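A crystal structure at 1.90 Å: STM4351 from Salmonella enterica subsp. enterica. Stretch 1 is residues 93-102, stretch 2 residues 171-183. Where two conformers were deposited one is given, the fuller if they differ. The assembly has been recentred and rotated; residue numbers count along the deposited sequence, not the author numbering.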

# COMPACT_ATOMS: atom_id res chain seq x y z
N LEU A 93 0.49 15.24 3.73
CA LEU A 93 1.81 15.83 3.62
C LEU A 93 1.83 17.33 3.92
O LEU A 93 0.80 17.92 4.30
CB LEU A 93 2.47 15.52 2.26
CG LEU A 93 3.16 14.18 1.99
CD1 LEU A 93 3.86 13.59 3.23
CD2 LEU A 93 2.19 13.18 1.38
N SER A 94 3.00 17.94 3.76
CA SER A 94 3.19 19.36 4.07
C SER A 94 2.53 20.28 3.05
O SER A 94 2.39 19.92 1.87
CB SER A 94 4.68 19.69 4.21
OG SER A 94 5.22 19.05 5.35
N ALA A 95 2.12 21.45 3.51
CA ALA A 95 1.46 22.42 2.67
C ALA A 95 2.49 23.46 2.24
O ALA A 95 3.42 23.76 2.98
CB ALA A 95 0.32 23.07 3.40
N VAL A 96 2.31 24.00 1.04
CA VAL A 96 3.24 24.96 0.48
C VAL A 96 2.51 26.15 -0.12
O VAL A 96 1.33 26.05 -0.49
CB VAL A 96 4.19 24.31 -0.59
CG1 VAL A 96 5.09 23.23 0.03
CG2 VAL A 96 3.41 23.75 -1.77
N VAL A 97 3.22 27.27 -0.21
CA VAL A 97 2.74 28.43 -0.95
C VAL A 97 3.46 28.44 -2.28
O VAL A 97 4.65 28.13 -2.35
CB VAL A 97 3.03 29.76 -0.23
CG1 VAL A 97 2.37 30.93 -0.98
CG2 VAL A 97 2.53 29.71 1.21
N VAL A 98 2.73 28.74 -3.35
CA VAL A 98 3.36 29.05 -4.62
C VAL A 98 3.24 30.56 -4.86
O VAL A 98 2.19 31.14 -4.64
CB VAL A 98 2.78 28.21 -5.79
CG1 VAL A 98 1.22 28.34 -5.89
CG2 VAL A 98 3.50 28.54 -7.10
N THR A 99 4.36 31.19 -5.24
CA THR A 99 4.40 32.63 -5.53
C THR A 99 5.17 32.82 -6.83
O THR A 99 5.69 31.85 -7.37
CB THR A 99 5.09 33.44 -4.41
OG1 THR A 99 6.52 33.26 -4.47
CG2 THR A 99 4.56 33.03 -3.00
N ARG A 100 5.25 34.05 -7.32
CA ARG A 100 6.20 34.34 -8.39
C ARG A 100 7.60 33.94 -7.89
O ARG A 100 7.92 34.17 -6.73
CB ARG A 100 6.15 35.83 -8.74
CG ARG A 100 5.01 36.20 -9.69
CD ARG A 100 4.78 37.71 -9.78
NE ARG A 100 5.94 38.50 -9.34
CZ ARG A 100 6.06 39.06 -8.13
NH1 ARG A 100 5.10 38.93 -7.21
NH2 ARG A 100 7.16 39.74 -7.84
N LYS A 101 8.41 33.34 -8.76
CA LYS A 101 9.68 32.74 -8.36
C LYS A 101 10.61 33.79 -7.74
O LYS A 101 10.85 34.83 -8.32
CB LYS A 101 10.34 32.08 -9.58
CG LYS A 101 11.70 31.45 -9.34
CD LYS A 101 12.21 30.78 -10.62
CE LYS A 101 12.45 31.81 -11.73
NZ LYS A 101 12.63 31.19 -13.08
N GLY A 102 11.10 33.53 -6.54
CA GLY A 102 12.02 34.46 -5.87
C GLY A 102 11.37 35.63 -5.15
O GLY A 102 12.06 36.39 -4.48
N ASN A 171 3.94 26.32 -15.26
CA ASN A 171 4.09 27.71 -14.84
C ASN A 171 5.47 28.02 -14.24
O ASN A 171 5.57 28.35 -13.06
CB ASN A 171 2.97 28.07 -13.85
CG ASN A 171 1.59 27.95 -14.48
OD1 ASN A 171 1.13 28.84 -15.20
ND2 ASN A 171 0.95 26.81 -14.26
N PRO A 172 6.54 27.93 -15.07
CA PRO A 172 7.90 28.06 -14.53
C PRO A 172 8.27 29.47 -14.02
O PRO A 172 9.33 29.63 -13.43
CB PRO A 172 8.79 27.64 -15.71
CG PRO A 172 7.99 28.01 -16.93
CD PRO A 172 6.55 27.74 -16.53
N ASP A 173 7.39 30.45 -14.21
CA ASP A 173 7.63 31.78 -13.62
C ASP A 173 7.37 31.78 -12.11
O ASP A 173 7.68 32.75 -11.42
CB ASP A 173 6.77 32.85 -14.29
CG ASP A 173 7.25 33.19 -15.68
OD1 ASP A 173 8.31 32.67 -16.11
OD2 ASP A 173 6.56 34.00 -16.35
N TYR A 174 6.78 30.70 -11.62
CA TYR A 174 6.37 30.56 -10.23
C TYR A 174 7.22 29.50 -9.55
O TYR A 174 7.93 28.76 -10.23
CB TYR A 174 4.86 30.24 -10.18
CG TYR A 174 4.07 31.36 -10.81
CD1 TYR A 174 3.91 31.44 -12.19
CD2 TYR A 174 3.55 32.39 -10.02
CE1 TYR A 174 3.21 32.50 -12.78
CE2 TYR A 174 2.85 33.45 -10.59
CZ TYR A 174 2.69 33.50 -11.96
OH TYR A 174 2.01 34.56 -12.52
N ALA A 175 7.18 29.44 -8.22
CA ALA A 175 7.97 28.45 -7.47
C ALA A 175 7.35 28.20 -6.11
O ALA A 175 6.69 29.07 -5.55
CB ALA A 175 9.43 28.89 -7.31
N ILE A 176 7.59 27.00 -5.59
CA ILE A 176 7.23 26.67 -4.22
C ILE A 176 8.10 27.54 -3.30
O ILE A 176 9.33 27.59 -3.44
CB ILE A 176 7.44 25.16 -3.91
CG1 ILE A 176 6.37 24.30 -4.62
CG2 ILE A 176 7.39 24.91 -2.39
CD1 ILE A 176 6.66 22.77 -4.57
N MET A 177 7.43 28.20 -2.36
CA MET A 177 8.09 29.07 -1.40
C MET A 177 8.91 28.25 -0.42
O MET A 177 8.55 27.12 -0.08
CB MET A 177 7.04 29.93 -0.69
CG MET A 177 7.61 31.13 0.05
SD MET A 177 6.33 32.12 0.87
CE MET A 177 5.98 31.05 2.27
N ASP A 178 10.04 28.82 0.03
CA ASP A 178 10.95 28.07 0.89
C ASP A 178 10.31 27.57 2.19
O ASP A 178 10.46 26.39 2.54
CB ASP A 178 12.24 28.84 1.16
CG ASP A 178 13.20 28.81 -0.02
OD1 ASP A 178 13.04 27.93 -0.89
OD2 ASP A 178 14.12 29.67 -0.09
N GLU A 179 9.59 28.44 2.90
CA GLU A 179 8.99 28.02 4.16
C GLU A 179 7.72 27.23 3.89
O GLU A 179 6.80 27.73 3.24
CB GLU A 179 8.69 29.21 5.09
CG GLU A 179 8.16 28.75 6.46
CD GLU A 179 7.82 29.87 7.43
OE1 GLU A 179 7.94 31.07 7.07
OE2 GLU A 179 7.42 29.54 8.56
N ARG A 180 7.67 26.01 4.43
CA ARG A 180 6.50 25.16 4.34
C ARG A 180 5.74 25.16 5.66
O ARG A 180 6.27 25.59 6.69
CB ARG A 180 6.91 23.74 3.95
CG ARG A 180 7.70 23.72 2.66
CD ARG A 180 7.92 22.32 2.13
NE ARG A 180 8.62 22.38 0.85
CZ ARG A 180 8.62 21.41 -0.05
NH1 ARG A 180 7.95 20.28 0.17
NH2 ARG A 180 9.31 21.57 -1.18
N ALA A 181 4.51 24.66 5.63
CA ALA A 181 3.68 24.54 6.83
C ALA A 181 3.47 23.07 7.13
O ALA A 181 3.02 22.31 6.26
CB ALA A 181 2.34 25.23 6.63
N SER A 182 3.79 22.67 8.35
CA SER A 182 3.75 21.27 8.74
C SER A 182 3.06 21.04 10.08
O SER A 182 2.85 19.88 10.47
CB SER A 182 5.17 20.69 8.78
OG SER A 182 5.64 20.41 7.47
N ASP A 183 2.73 22.13 10.77
CA ASP A 183 2.16 22.09 12.14
C ASP A 183 1.24 20.88 12.33
O ASP A 183 0.22 20.78 11.65
CB ASP A 183 1.42 23.41 12.44
CG ASP A 183 0.91 23.50 13.88
OD1 ASP A 183 0.67 22.46 14.54
OD2 ASP A 183 0.72 24.64 14.37
O HOH W 1 5.78 26.89 0.98
O HOH W 2 7.89 31.02 -3.92

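Residues 95-100 form a strand that runs antiparallel to the short strand beginning at Tyr-174, with 152° between their N-to-C directions and an axial approach of 4.6 Å. Together the two stretches bury 805 Å², and six backbone hydrogen bonds run between them. Thr-99 and Ala-175 form a hydrogen-bonded antiparallel pair: Thr-99 N donates to Ala-175 O (3.2 Å), and Ala-175 N donates to Thr-99 O (3.0 Å). The ladder is extended in one direction by Met-177 N to Val-97 O (2.8 Å) and in the other by Lys-101 N to Asp-173 O (2.8 Å). Asp-173 lies within a type I turn closed by Tyr-174 N to Asn-171 O (3.0 Å), which leads the chain into the strand. Between these bonds, alpha carbons face carbonyl oxygens, as in the CA-H...O contacts of Val-98 CA with Ala-175 O and of Ile-176 CA with Val-97 O, both 3.5 Å.

A second, isolated bridge joins Ala-95 and Ala-181 through two nearly linear hydrogen bonds, Ala-95 N to Ala-181 O and Ala-181 N to Ala-95 O, each 3.0 Å. The register shifts by two residues between this bridge and the longer ladder, because stretch 2 has extra residues in the interval. Water 1 occupies the resulting gap. It accepts from Val-97 N (2.8 Å) and donates to Met-177 O (3.0 Å) and Glu-179 O (2.6 Å), so the Val-97 amide is satisfied without a direct protein partner across the stretches.

Apolar side chains fill the space beside this framework. Val-96 CB packs against Ile-176 CG2 at 3.7 Å, while Val-96 CG1 lies over one face of the Arg-180 guanidinium and comes within 3.6 Å of Arg-180 CD. Val-98 CG2 meets Tyr-174 CB at 3.8 Å. Met-177, its CA-to-CB bond directed toward stretch 1, reaches Val-97 through its terminal methyl, with CE 3.8 Å from Val-97 CG2. Farther along, the aliphatic part of Arg-100 borders the tyrosine ring, Arg-100 CG lying 3.6 Å from Tyr-174 CE2, and Lys-101 CG approaches Ala-175 CB at 4.0 Å.

Polar side chains contribute at fewer points. Ser-94 OG and Ser-182 OG share a short hydrogen bond of 2.6 Å, adding a side-chain link next to the alanine bridge. Water 2 donates to both Thr-99 OG1 (2.7 Å) and Ala-175 O (2.8 Å), connecting the stretches again, while Thr-99 OG1 gives its own proton to Arg-100 O (2.8 Å).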